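Local structure of Rab GDP dissociation inhibitor alpha (Naegleria fowleri, 6C87) at residues Asp192-Ala197 / Glu217-Tyr222; Tyr157-Asn162 / Pro211-Ile216; Val364-Glu369 / Asn375-Val380; Leu200-Ser205 / Asp342-Val347; Pro299-Lys304 / Val409-Ser414. The protein probably binds prenylated Rab GTPases in their GDP-bound form, slowing nucleotide release and shuttling them between membranes and cytosol. All blocks are in the same frame, centred on the assembly; numbering follows the deposited sequence.

In the fold
Interactions 1 and 2 both use helix 212-229, the first meeting helix 188-198 in buried packing, the second a loop nearer the periphery; Arg220, on the same helix, joins them by a bond to Tyr159 O. Interactions 3 and 4 meet in the mixed sheet, where strands 343-349 and 360-367 are neighbours. Interaction 3 combines valine packing with a pair of glutamates balanced by Arg339, whereas interaction 4 is carried largely by two waters. His196 binds Asp342 and Asp204, connecting interaction 4 to helix 188-198 of interaction 1. Interaction 5, about 31 Å from interaction 1 between centres, is an apolar, partly buried contact between the mixed sheet and the edge of the parallel one.

Interaction 1 (Asp192-Ala197 / Glu217-Tyr222); sequences DFLGHA and ERMRLY
Tyr222 of helix 212-229 points its side chain at Ala197, close to the end of helix 188-198. From CB the chain sets out toward that helix, with CG placed anti to the backbone N (chi1 -174°), which swings the ring out from its own helix. CD2 and CE2 are the ring atoms that meet the Ala197 carbonyl: CD2 lies 4.0 Å from Ala197 O, and CE2 comes nearest, 3.5 Å from Ala197 O. The oxygen approaches the ring obliquely. At the tip, OH goes beyond the helix pair and is hydrogen-bonded to Ser117 OG on strand 111-121, while Met90, Val128, Ile130 and Pro233 pack around the same side chain. Almost one turn back along helix 212-229, Met219 fills the other end of the contact, its SD 4.2 Å from Leu194 CD1. The two helices belong to the helical part of the GDI fold, and through Tyr222 their packing extends to the adjoining sheet. The contact thus consists of two separate touches, a methyl against a thioether sulfur and aromatic carbons beside a carbonyl oxygen; across the segments it is weak van der Waals packing, and the tyrosine hydroxyl makes its hydrogen bond to Ser117.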
# COMPACT_ATOMS: atom_id res chain seq x y z
N ASP A 192 -13.23 -12.60 28.90
CA ASP A 192 -12.18 -13.61 28.93
C ASP A 192 -12.26 -14.52 27.70
O ASP A 192 -11.33 -14.55 26.88
CB ASP A 192 -12.26 -14.42 30.22
CG ASP A 192 -11.52 -13.74 31.37
OD1 ASP A 192 -11.58 -14.27 32.50
OD2 ASP A 192 -10.95 -12.66 31.16
N PHE A 193 -13.35 -15.27 27.56
CA PHE A 193 -13.45 -16.16 26.41
C PHE A 193 -13.50 -15.38 25.11
O PHE A 193 -12.96 -15.83 24.09
CB PHE A 193 -14.66 -17.09 26.54
CG PHE A 193 -16.00 -16.46 26.20
CD1 PHE A 193 -16.44 -16.37 24.88
CD2 PHE A 193 -16.84 -16.00 27.20
CE1 PHE A 193 -17.67 -15.80 24.57
CE2 PHE A 193 -18.08 -15.44 26.91
CZ PHE A 193 -18.50 -15.33 25.58
N LEU A 194 -14.13 -14.21 25.12
CA LEU A 194 -14.25 -13.43 23.89
C LEU A 194 -12.89 -12.87 23.48
O LEU A 194 -12.46 -13.04 22.33
CB LEU A 194 -15.27 -12.31 24.08
CG LEU A 194 -15.99 -11.78 22.84
CD1 LEU A 194 -16.49 -12.94 21.99
CD2 LEU A 194 -17.14 -10.89 23.26
N GLY A 195 -12.19 -12.23 24.41
CA GLY A 195 -10.92 -11.60 24.10
C GLY A 195 -9.77 -12.58 24.00
O GLY A 195 -8.89 -12.41 23.14
N HIS A 196 -9.74 -13.60 24.86
CA HIS A 196 -8.61 -14.51 24.91
C HIS A 196 -8.82 -15.77 24.09
O HIS A 196 -7.88 -16.24 23.44
CB HIS A 196 -8.29 -14.90 26.37
CG HIS A 196 -7.88 -13.75 27.23
ND1 HIS A 196 -6.68 -13.72 27.91
CD2 HIS A 196 -8.50 -12.58 27.52
CE1 HIS A 196 -6.59 -12.59 28.59
NE2 HIS A 196 -7.68 -11.88 28.37
N ALA A 197 -10.02 -16.33 24.08
CA ALA A 197 -10.26 -17.58 23.37
C ALA A 197 -10.74 -17.38 21.94
O ALA A 197 -10.53 -18.28 21.11
CB ALA A 197 -11.29 -18.44 24.13
N GLU A 217 -12.56 -7.66 13.62
CA GLU A 217 -11.92 -8.38 12.52
C GLU A 217 -11.34 -9.71 12.99
O GLU A 217 -11.46 -10.72 12.29
CB GLU A 217 -10.83 -7.51 11.88
N ARG A 218 -10.75 -9.73 14.19
CA ARG A 218 -10.19 -10.97 14.73
C ARG A 218 -11.28 -12.00 15.03
O ARG A 218 -11.09 -13.20 14.80
CB ARG A 218 -9.41 -10.69 16.01
CG ARG A 218 -8.16 -9.89 15.86
CD ARG A 218 -7.59 -9.68 17.26
NE ARG A 218 -6.18 -9.29 17.24
CZ ARG A 218 -5.18 -10.09 17.57
NH1 ARG A 218 -5.43 -11.34 17.95
NH2 ARG A 218 -3.93 -9.65 17.52
N MET A 219 -12.41 -11.56 15.57
CA MET A 219 -13.50 -12.49 15.82
C MET A 219 -14.06 -13.04 14.50
O MET A 219 -14.42 -14.22 14.42
CB MET A 219 -14.60 -11.82 16.63
CG MET A 219 -14.11 -11.17 17.91
SD MET A 219 -15.39 -10.33 18.88
CE MET A 219 -16.90 -10.88 18.06
N ARG A 220 -14.13 -12.19 13.47
CA ARG A 220 -14.58 -12.66 12.16
C ARG A 220 -13.62 -13.67 11.57
O ARG A 220 -14.04 -14.64 10.92
CB ARG A 220 -14.75 -11.48 11.20
CG ARG A 220 -15.74 -10.41 11.64
CD ARG A 220 -17.17 -10.70 11.23
NE ARG A 220 -18.08 -9.65 11.70
CZ ARG A 220 -18.25 -8.49 11.09
NH1 ARG A 220 -17.58 -8.22 9.97
NH2 ARG A 220 -19.08 -7.59 11.59
N LEU A 221 -12.32 -13.46 11.76
CA LEU A 221 -11.34 -14.43 11.27
C LEU A 221 -11.56 -15.79 11.91
O LEU A 221 -11.54 -16.82 11.22
CB LEU A 221 -9.93 -13.92 11.56
CG LEU A 221 -8.78 -14.86 11.23
CD1 LEU A 221 -8.72 -15.13 9.73
CD2 LEU A 221 -7.47 -14.26 11.73
N TYR A 222 -11.81 -15.80 13.23
CA TYR A 222 -12.09 -17.05 13.94
C TYR A 222 -13.33 -17.72 13.39
O TYR A 222 -13.31 -18.91 13.07
CB TYR A 222 -12.22 -16.76 15.44
CG TYR A 222 -12.36 -17.98 16.34
CD1 TYR A 222 -13.53 -18.75 16.33
CD2 TYR A 222 -11.34 -18.37 17.19
CE1 TYR A 222 -13.67 -19.86 17.13
CE2 TYR A 222 -11.48 -19.49 18.01
CZ TYR A 222 -12.64 -20.24 17.97
OH TYR A 222 -12.80 -21.35 18.76

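Interaction 2 (Tyr157-Asn162 / Pro211-Ile216); sequences YDYDQN and PALEVI
Gln161 and Leu213 bring the two backbones nearest, their CA atoms 8.1 Å apart, where the irregular chain after helix 143-157 passes the first turn of helix 212-229. Tyr159 meets two residues of the helix, spaced almost one turn apart. Its CG is anti to the backbone N (chi1 -173°), which sends the ring toward them. Ile216 reaches the tyrosine with CD1, the end of its longer branch, which sits 4.0 Å from Tyr159 CB and about as close to CG and CD2. Farther along the ring, Leu213 CD1 comes to 3.9 Å from Tyr159 CE2. Both aliphatic chains cross the tyrosine at about a right angle and approach its ring obliquely. Gln161 likewise crosses Leu213 at about a right angle, on the side of its CD2 methyl. The loop is shaped locally by an Asx turn, in which Asp160 OD1 accepts from Asn162 N at 3.0 Å; the donor stands 51° out of the carboxylate plane. Beyond the pair, Tyr159 OH is hydrogen-bonded to Cys172 N and its ring stacks with His167, both on the long connection leading to helix 177-184. That helix packs on Ala212 and Val215 of helix 212-229, so the loop and helix 177-184 both pack against the start of helix 212-229.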
# COMPACT_ATOMS: atom_id res chain seq x y z
N TYR A 157 -21.24 -8.71 15.66
CA TYR A 157 -21.34 -9.44 14.40
C TYR A 157 -22.21 -8.69 13.39
O TYR A 157 -22.05 -8.89 12.18
CB TYR A 157 -21.90 -10.84 14.63
N ASP A 158 -23.12 -7.84 13.86
CA ASP A 158 -23.94 -7.03 12.97
C ASP A 158 -23.30 -5.70 12.60
O ASP A 158 -23.88 -4.94 11.82
CB ASP A 158 -25.32 -6.76 13.59
CG ASP A 158 -26.22 -7.97 13.54
OD1 ASP A 158 -25.78 -9.01 12.99
OD2 ASP A 158 -27.37 -7.88 14.02
N TYR A 159 -22.12 -5.40 13.15
CA TYR A 159 -21.49 -4.12 12.88
C TYR A 159 -21.00 -4.07 11.43
O TYR A 159 -20.30 -4.97 10.96
CB TYR A 159 -20.32 -3.87 13.84
CG TYR A 159 -19.74 -2.48 13.70
CD1 TYR A 159 -20.34 -1.40 14.34
CD2 TYR A 159 -18.62 -2.24 12.92
CE1 TYR A 159 -19.83 -0.12 14.21
CE2 TYR A 159 -18.10 -0.96 12.79
CZ TYR A 159 -18.71 0.10 13.44
OH TYR A 159 -18.20 1.37 13.31
N ASP A 160 -21.37 -2.99 10.74
CA ASP A 160 -20.89 -2.70 9.40
C ASP A 160 -20.33 -1.29 9.44
O ASP A 160 -21.05 -0.34 9.75
CB ASP A 160 -22.03 -2.81 8.38
CG ASP A 160 -21.58 -2.60 6.94
OD1 ASP A 160 -20.42 -2.20 6.71
OD2 ASP A 160 -22.41 -2.82 6.03
N GLN A 161 -19.03 -1.16 9.14
CA GLN A 161 -18.40 0.16 9.22
C GLN A 161 -19.02 1.12 8.20
O GLN A 161 -19.20 2.31 8.49
CB GLN A 161 -16.90 0.03 9.00
CG GLN A 161 -16.13 1.34 9.10
CD GLN A 161 -16.24 1.96 10.48
OE1 GLN A 161 -16.90 2.98 10.67
NE2 GLN A 161 -15.61 1.32 11.46
N ASN A 162 -19.34 0.62 7.01
CA ASN A 162 -19.93 1.43 5.96
C ASN A 162 -21.43 1.63 6.12
O ASN A 162 -22.01 2.44 5.38
CB ASN A 162 -19.62 0.81 4.60
CG ASN A 162 -18.13 0.55 4.41
OD1 ASN A 162 -17.30 1.41 4.69
ND2 ASN A 162 -17.80 -0.65 3.96
N PRO A 211 -8.47 -0.18 18.32
CA PRO A 211 -9.87 0.10 17.98
C PRO A 211 -10.70 -1.17 17.93
O PRO A 211 -10.21 -2.26 17.60
CB PRO A 211 -9.78 0.76 16.60
CG PRO A 211 -8.44 0.38 16.06
CD PRO A 211 -7.54 0.24 17.26
N ALA A 212 -11.97 -1.03 18.30
CA ALA A 212 -12.88 -2.16 18.32
C ALA A 212 -13.00 -2.83 16.96
O ALA A 212 -13.24 -4.04 16.88
CB ALA A 212 -14.26 -1.72 18.81
N LEU A 213 -12.82 -2.07 15.87
CA LEU A 213 -12.93 -2.65 14.53
C LEU A 213 -11.86 -3.71 14.28
O LEU A 213 -12.09 -4.68 13.56
CB LEU A 213 -12.85 -1.55 13.48
CG LEU A 213 -13.17 -1.88 12.02
CD1 LEU A 213 -14.57 -2.44 11.90
CD2 LEU A 213 -13.00 -0.65 11.12
N GLU A 214 -10.67 -3.53 14.87
CA GLU A 214 -9.64 -4.55 14.79
C GLU A 214 -10.03 -5.79 15.59
O GLU A 214 -9.77 -6.92 15.17
CB GLU A 214 -8.31 -3.99 15.26
CG GLU A 214 -7.17 -4.28 14.32
CD GLU A 214 -5.85 -3.82 14.89
OE1 GLU A 214 -5.26 -4.56 15.70
OE2 GLU A 214 -5.42 -2.70 14.53
N VAL A 215 -10.63 -5.58 16.76
CA VAL A 215 -11.11 -6.69 17.58
C VAL A 215 -12.19 -7.46 16.84
O VAL A 215 -12.20 -8.70 16.84
CB VAL A 215 -11.63 -6.16 18.93
CG1 VAL A 215 -12.18 -7.30 19.79
CG2 VAL A 215 -10.53 -5.39 19.67
N ILE A 216 -13.11 -6.75 16.19
CA ILE A 216 -14.18 -7.39 15.42
C ILE A 216 -13.59 -8.20 14.28
O ILE A 216 -14.03 -9.32 14.00
CB ILE A 216 -15.18 -6.34 14.91
CG1 ILE A 216 -15.94 -5.69 16.06
CG2 ILE A 216 -16.16 -6.98 13.91
CD1 ILE A 216 -16.85 -4.54 15.61

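Interaction 3 (Val364-Glu369 / Asn375-Val380); sequences VSTTVE and NEVKVV
Glu376 reaches from the helical turn before helix 378-384 to the backbone of Glu369, in the chain that follows strand 360-367. Glu369 N donates to Glu376 OE1 at 2.8 Å with an N-H...O angle of 154°, and the oxygen receives it with its syn lone pair. An extended chain beyond CG gives Glu376 this reach, and Val368 CG1 lies 3.8 Å from its OE2. The rest of the first shell is apolar. Val364 meets Val380 tip to tip, with CG2 of Val364 3.7 Å from CG1 of Val380, while its other methyl, CG1, is 3.8 Å from Val377 CB. Val377 also slides past Thr366 in the opposite direction, its CG1 3.7 Å from Thr366 CG2. In the next shell, Arg339 forms a salt bridge with Glu376 OE1, and Ser370 OG binds OE2. Glu369 turns its own OE2 to His341 ND1 and Lys340 N, while Thr366 OG1 is held by Asp342 O. The helix thus packs on the sheet within a beta-alpha-beta crossover from strand 360-367 to strand 389-400, strand 302-315 lying between the two. Glu369 OE1 and Glu376 OE1 come to 4.4 Å, with the carboxylate planes 32° apart; Arg339 and the surrounding donors probably offset the repulsion, leaving a charged cluster at one end of a valine-lined interface.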
# COMPACT_ATOMS: atom_id res chain seq x y z
N VAL A 364 1.07 -28.46 28.35
CA VAL A 364 0.59 -27.34 29.14
C VAL A 364 1.70 -26.30 29.21
O VAL A 364 2.85 -26.64 29.50
CB VAL A 364 0.17 -27.80 30.55
CG1 VAL A 364 -0.48 -26.64 31.31
CG2 VAL A 364 -0.76 -29.00 30.45
N SER A 365 1.36 -25.05 28.92
CA SER A 365 2.38 -24.01 28.86
C SER A 365 1.87 -22.73 29.50
O SER A 365 0.70 -22.35 29.34
CB SER A 365 2.80 -23.75 27.40
OG SER A 365 1.73 -23.20 26.66
N THR A 366 2.77 -22.04 30.19
CA THR A 366 2.46 -20.73 30.73
C THR A 366 3.77 -20.02 31.03
O THR A 366 4.82 -20.65 31.16
CB THR A 366 1.58 -20.81 31.98
OG1 THR A 366 1.07 -19.51 32.30
CG2 THR A 366 2.35 -21.36 33.17
N THR A 367 3.69 -18.70 31.11
CA THR A 367 4.81 -17.92 31.60
C THR A 367 4.98 -18.18 33.09
O THR A 367 4.00 -18.24 33.83
CB THR A 367 4.57 -16.43 31.33
OG1 THR A 367 4.57 -16.19 29.92
CG2 THR A 367 5.63 -15.57 32.00
N VAL A 368 6.23 -18.36 33.51
CA VAL A 368 6.52 -18.68 34.90
C VAL A 368 6.36 -17.42 35.74
O VAL A 368 6.93 -16.37 35.43
CB VAL A 368 7.93 -19.26 35.03
CG1 VAL A 368 8.26 -19.55 36.48
CG2 VAL A 368 8.07 -20.53 34.18
N GLU A 369 5.58 -17.52 36.82
CA GLU A 369 5.39 -16.40 37.73
C GLU A 369 6.05 -16.57 39.08
O GLU A 369 6.29 -15.57 39.76
CB GLU A 369 3.89 -16.13 37.96
CG GLU A 369 3.09 -15.76 36.72
CD GLU A 369 1.60 -15.63 37.02
OE1 GLU A 369 1.19 -15.96 38.15
OE2 GLU A 369 0.84 -15.19 36.13
N ASN A 375 3.71 -26.19 40.04
CA ASN A 375 2.47 -25.98 40.76
C ASN A 375 1.58 -24.95 40.09
O ASN A 375 0.36 -24.96 40.28
CB ASN A 375 2.77 -25.60 42.21
CG ASN A 375 1.52 -25.43 43.04
OD1 ASN A 375 1.12 -24.31 43.36
ND2 ASN A 375 0.89 -26.55 43.40
N GLU A 376 2.18 -24.04 39.31
CA GLU A 376 1.37 -23.03 38.62
C GLU A 376 0.42 -23.67 37.61
O GLU A 376 -0.66 -23.12 37.36
CB GLU A 376 2.26 -21.99 37.95
CG GLU A 376 3.05 -21.11 38.92
CD GLU A 376 4.02 -20.16 38.21
OE1 GLU A 376 3.62 -19.48 37.24
OE2 GLU A 376 5.20 -20.10 38.63
N VAL A 377 0.80 -24.80 37.01
CA VAL A 377 -0.06 -25.48 36.03
C VAL A 377 -0.82 -26.65 36.65
O VAL A 377 -1.45 -27.42 35.92
CB VAL A 377 0.74 -25.97 34.81
CG1 VAL A 377 1.40 -24.80 34.08
CG2 VAL A 377 1.77 -27.02 35.20
N LYS A 378 -0.80 -26.79 37.98
CA LYS A 378 -1.48 -27.93 38.59
C LYS A 378 -2.98 -27.91 38.29
O LYS A 378 -3.60 -28.97 38.16
CB LYS A 378 -1.24 -27.95 40.10
CG LYS A 378 -1.86 -29.14 40.79
CD LYS A 378 -1.51 -29.17 42.27
CE LYS A 378 -2.09 -30.42 42.94
NZ LYS A 378 -3.57 -30.34 43.08
N VAL A 379 -3.57 -26.72 38.17
CA VAL A 379 -4.99 -26.63 37.86
C VAL A 379 -5.28 -27.31 36.53
O VAL A 379 -6.34 -27.92 36.36
CB VAL A 379 -5.45 -25.15 37.85
CG1 VAL A 379 -4.68 -24.34 36.82
CG2 VAL A 379 -6.95 -25.05 37.61
N VAL A 380 -4.35 -27.23 35.57
CA VAL A 380 -4.57 -27.87 34.29
C VAL A 380 -4.25 -29.36 34.37
O VAL A 380 -5.01 -30.20 33.89
CB VAL A 380 -3.73 -27.18 33.19
CG1 VAL A 380 -3.98 -27.85 31.86
CG2 VAL A 380 -4.04 -25.70 33.13

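Interaction 4 (Leu200-Ser205 / Asp342-Val347); sequences LYTDDS and DIYCCV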
# COMPACT_ATOMS: atom_id res chain seq x y z
N LEU A 200 -7.93 -14.02 20.65
CA LEU A 200 -6.58 -14.52 20.89
C LEU A 200 -5.64 -13.46 21.47
O LEU A 200 -4.42 -13.53 21.27
CB LEU A 200 -5.97 -15.12 19.62
CG LEU A 200 -6.76 -16.25 18.98
CD1 LEU A 200 -5.86 -17.03 18.03
CD2 LEU A 200 -7.42 -17.18 20.02
N TYR A 201 -6.17 -12.49 22.20
CA TYR A 201 -5.31 -11.61 22.98
C TYR A 201 -4.81 -12.36 24.22
O TYR A 201 -5.48 -13.27 24.72
CB TYR A 201 -6.04 -10.34 23.41
CG TYR A 201 -6.34 -9.39 22.27
CD1 TYR A 201 -5.31 -8.66 21.66
CD2 TYR A 201 -7.63 -9.21 21.80
CE1 TYR A 201 -5.58 -7.79 20.62
CE2 TYR A 201 -7.91 -8.34 20.76
CZ TYR A 201 -6.88 -7.63 20.18
OH TYR A 201 -7.14 -6.76 19.14
N THR A 202 -3.63 -11.98 24.68
CA THR A 202 -3.03 -12.62 25.84
C THR A 202 -3.21 -11.82 27.12
O THR A 202 -3.02 -12.37 28.21
CB THR A 202 -1.54 -12.84 25.60
OG1 THR A 202 -0.89 -11.57 25.47
CG2 THR A 202 -1.34 -13.62 24.32
N ASP A 203 -3.59 -10.54 27.01
CA ASP A 203 -3.99 -9.74 28.15
C ASP A 203 -5.03 -8.73 27.69
O ASP A 203 -5.33 -8.62 26.49
CB ASP A 203 -2.79 -9.04 28.81
CG ASP A 203 -2.02 -8.14 27.85
OD1 ASP A 203 -2.63 -7.25 27.22
OD2 ASP A 203 -0.79 -8.29 27.76
N ASP A 204 -5.56 -7.96 28.63
CA ASP A 204 -6.68 -7.07 28.35
C ASP A 204 -6.26 -5.65 27.98
O ASP A 204 -7.12 -4.77 27.93
CB ASP A 204 -7.63 -7.04 29.55
CG ASP A 204 -8.34 -8.35 29.74
OD1 ASP A 204 -8.40 -9.14 28.77
OD2 ASP A 204 -8.85 -8.60 30.86
N SER A 205 -4.98 -5.41 27.69
CA SER A 205 -4.58 -4.06 27.33
C SER A 205 -5.17 -3.61 25.99
O SER A 205 -5.27 -2.40 25.76
CB SER A 205 -3.05 -3.97 27.29
OG SER A 205 -2.51 -4.85 26.32
N ASP A 342 -2.07 -16.20 30.98
CA ASP A 342 -2.91 -17.31 30.58
C ASP A 342 -2.10 -18.61 30.58
O ASP A 342 -0.88 -18.61 30.41
CB ASP A 342 -3.50 -17.08 29.19
CG ASP A 342 -4.50 -15.92 29.15
OD1 ASP A 342 -4.66 -15.20 30.17
OD2 ASP A 342 -5.11 -15.72 28.07
N ILE A 343 -2.79 -19.72 30.79
CA ILE A 343 -2.21 -21.04 30.61
C ILE A 343 -2.81 -21.62 29.35
O ILE A 343 -4.01 -21.47 29.09
CB ILE A 343 -2.47 -21.99 31.80
CG1 ILE A 343 -2.15 -21.30 33.12
CG2 ILE A 343 -1.64 -23.25 31.63
CD1 ILE A 343 -2.53 -22.14 34.34
N TYR A 344 -1.98 -22.29 28.56
CA TYR A 344 -2.38 -22.86 27.29
C TYR A 344 -2.18 -24.36 27.34
O TYR A 344 -1.20 -24.84 27.93
CB TYR A 344 -1.57 -22.24 26.13
CG TYR A 344 -1.66 -20.73 26.11
CD1 TYR A 344 -0.82 -19.96 26.90
CD2 TYR A 344 -2.60 -20.08 25.32
CE1 TYR A 344 -0.91 -18.58 26.90
CE2 TYR A 344 -2.70 -18.69 25.31
CZ TYR A 344 -1.85 -17.95 26.11
OH TYR A 344 -1.92 -16.58 26.12
N CYS A 345 -3.13 -25.09 26.79
CA CYS A 345 -2.99 -26.54 26.63
C CYS A 345 -3.47 -26.92 25.23
O CYS A 345 -4.63 -26.68 24.88
CB CYS A 345 -3.77 -27.31 27.69
SG CYS A 345 -3.58 -29.10 27.50
N CYS A 346 -2.59 -27.51 24.45
CA CYS A 346 -2.96 -28.07 23.16
C CYS A 346 -2.79 -29.58 23.20
O CYS A 346 -1.85 -30.09 23.82
CB CYS A 346 -2.13 -27.48 22.02
SG CYS A 346 -0.40 -27.93 22.08
N VAL A 347 -3.72 -30.28 22.56
CA VAL A 347 -3.75 -31.73 22.57
C VAL A 347 -3.67 -32.21 21.13
O VAL A 347 -4.42 -31.73 20.28
CB VAL A 347 -5.02 -32.27 23.26
CG1 VAL A 347 -4.96 -33.79 23.35
CG2 VAL A 347 -5.19 -31.62 24.63
O HOH W 1 -4.35 -15.66 25.26
O HOH W 2 -1.20 -14.27 29.30
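A water-bridged junction joins the loop after helix 188-198 to strand 343-349 and the residue just before it, with Thr202 meeting Asp342 and Tyr344. The first water lies among three groups. It donates to Tyr201 O at 2.7 Å and to Asp342 OD2 at 2.9 Å. From Tyr344 OH it accepts, at 2.7 Å. The second spans the backbones, donating to Thr202 O at 2.8 Å and accepting from Asp342 N at 2.7 Å. Direct contact is slight: with Thr202 OG1 between its backbone N and carbonyl carbon (chi1 64°), CG2 is left facing the tyrosine, 3.5 Å from Tyr344 OH, and the two side chains cross at about a right angle. Strand 343-349 runs in the mixed sheet between strands 328-332 and 360-367, so the waters join the helical part of the fold to Asp342, just before the strand, and to the side chain of Tyr344 within it. Asp342 is held on both carboxylate oxygens, OD2 by His196 ND1 as well as the water, and OD1 by Gln334 N. His196 also reaches the loop through its NE2, which binds Asp204 OD1. Next to Asp204, Asp203 closes an Asx turn: its OD1 accepts from Ser205 N on the anti side of the carboxylate, and from Ser205 OG on the syn side.

Interaction 5 (Pro299-Lys304 / Val409-Ser414); sequences PEKVRK and VFISKS
Lys301 and Ile411 both set their gamma carbon anti to the carbonyl carbon (chi1 -57° for Lys301 CG and -49° for Ile411 CG1), and these torsions bring the lysine stem over the isoleucine tip. Ile411 CD1 ends 3.6 Å from Lys301 CB. From there the lysine chain runs on across Val409 at about a right angle, with its CD 4.0 Å from Val409 CG1 and its CE 4.0 Å from Val409 CG2. Only past CD does it bend (chi4 -89°), turning NZ to the carboxylate of Asp407, with which it forms a salt bridge. Val302 crosses Ile411 obliquely, its CG1 3.9 Å from Ile411 CG2 and as near to CD1. Phe298 packs on both Val409 and Ile411, and Pro400 on Ile411. Strand 409-411 is an outermost strand of the parallel sheet in the Rossmann-like part of the chain, next to strand 290-293, whereas strand 302-315 belongs to the mixed sheet; the contact lies where the two sheets come together. Its chemistry is that of methyl and methylene groups, with the lysine serving twice: its aliphatic stem packs on Val409 and on the tip of Ile411, and its amine is paired with Asp407 just before strand 409-411.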
# COMPACT_ATOMS: atom_id res chain seq x y z
N PRO A 299 24.62 -14.35 22.71
CA PRO A 299 24.35 -14.12 24.14
C PRO A 299 24.57 -12.68 24.57
O PRO A 299 23.85 -12.19 25.45
CB PRO A 299 25.36 -15.05 24.84
CG PRO A 299 25.76 -16.05 23.80
CD PRO A 299 25.72 -15.31 22.51
N GLU A 300 25.53 -11.99 23.96
CA GLU A 300 25.83 -10.62 24.34
C GLU A 300 24.87 -9.60 23.74
O GLU A 300 24.93 -8.43 24.11
CB GLU A 300 27.26 -10.27 23.95
N LYS A 301 23.96 -10.02 22.86
CA LYS A 301 23.06 -9.09 22.18
C LYS A 301 21.60 -9.28 22.55
O LYS A 301 20.72 -8.71 21.89
CB LYS A 301 23.22 -9.20 20.66
CG LYS A 301 24.63 -8.97 20.16
CD LYS A 301 24.62 -8.74 18.66
CE LYS A 301 25.97 -8.25 18.18
NZ LYS A 301 26.06 -6.77 18.25
N VAL A 302 21.30 -10.05 23.60
CA VAL A 302 19.94 -10.27 24.03
C VAL A 302 19.85 -10.07 25.53
O VAL A 302 20.86 -9.97 26.23
CB VAL A 302 19.43 -11.67 23.63
CG1 VAL A 302 19.33 -11.79 22.11
CG2 VAL A 302 20.33 -12.75 24.20
N ARG A 303 18.61 -9.98 26.02
CA ARG A 303 18.32 -9.87 27.44
C ARG A 303 17.24 -10.88 27.80
O ARG A 303 16.34 -11.16 27.01
CB ARG A 303 17.86 -8.45 27.82
CG ARG A 303 16.60 -8.02 27.07
CD ARG A 303 16.02 -6.71 27.56
NE ARG A 303 14.71 -6.46 26.95
CZ ARG A 303 13.54 -6.82 27.48
NH1 ARG A 303 13.50 -7.44 28.66
NH2 ARG A 303 12.41 -6.56 26.84
N LYS A 304 17.33 -11.41 29.02
CA LYS A 304 16.32 -12.34 29.50
C LYS A 304 14.99 -11.64 29.66
O LYS A 304 14.92 -10.54 30.20
CB LYS A 304 16.73 -12.94 30.85
CG LYS A 304 15.90 -14.15 31.27
CD LYS A 304 16.59 -15.02 32.31
CE LYS A 304 15.53 -15.57 33.28
NZ LYS A 304 16.08 -16.31 34.46
N VAL A 409 22.83 -7.60 12.75
CA VAL A 409 22.51 -8.85 13.44
C VAL A 409 21.03 -8.82 13.79
O VAL A 409 20.61 -8.08 14.69
CB VAL A 409 23.36 -9.04 14.70
CG1 VAL A 409 23.04 -10.39 15.34
CG2 VAL A 409 24.84 -8.94 14.38
N PHE A 410 20.24 -9.63 13.09
CA PHE A 410 18.79 -9.67 13.28
C PHE A 410 18.45 -10.92 14.07
O PHE A 410 18.61 -12.05 13.58
CB PHE A 410 18.09 -9.63 11.92
CG PHE A 410 18.45 -8.42 11.11
CD1 PHE A 410 19.55 -8.44 10.27
CD2 PHE A 410 17.73 -7.25 11.23
CE1 PHE A 410 19.90 -7.31 9.54
CE2 PHE A 410 18.07 -6.12 10.50
CZ PHE A 410 19.16 -6.15 9.66
N ILE A 411 17.97 -10.73 15.30
CA ILE A 411 17.75 -11.81 16.25
C ILE A 411 16.25 -12.00 16.48
O ILE A 411 15.50 -11.02 16.59
CB ILE A 411 18.47 -11.54 17.59
CG1 ILE A 411 19.93 -11.15 17.32
CG2 ILE A 411 18.40 -12.76 18.50
CD1 ILE A 411 20.71 -10.77 18.57
N SER A 412 15.83 -13.26 16.54
CA SER A 412 14.44 -13.58 16.81
C SER A 412 14.18 -13.59 18.32
O SER A 412 15.09 -13.68 19.14
CB SER A 412 14.07 -14.95 16.23
OG SER A 412 14.84 -15.99 16.83
N LYS A 413 12.89 -13.50 18.67
CA LYS A 413 12.46 -13.68 20.04
C LYS A 413 12.27 -15.16 20.35
O LYS A 413 12.00 -15.96 19.46
CB LYS A 413 11.16 -12.92 20.30
CG LYS A 413 11.31 -11.41 20.20
CD LYS A 413 9.99 -10.71 20.42
CE LYS A 413 10.17 -9.21 20.32
NZ LYS A 413 8.87 -8.50 20.45
N SER A 414 12.46 -15.51 21.62
CA SER A 414 12.09 -16.85 22.06
C SER A 414 10.59 -17.05 21.91
O SER A 414 9.80 -16.10 21.98
CB SER A 414 12.51 -17.06 23.51
OG SER A 414 13.90 -16.86 23.67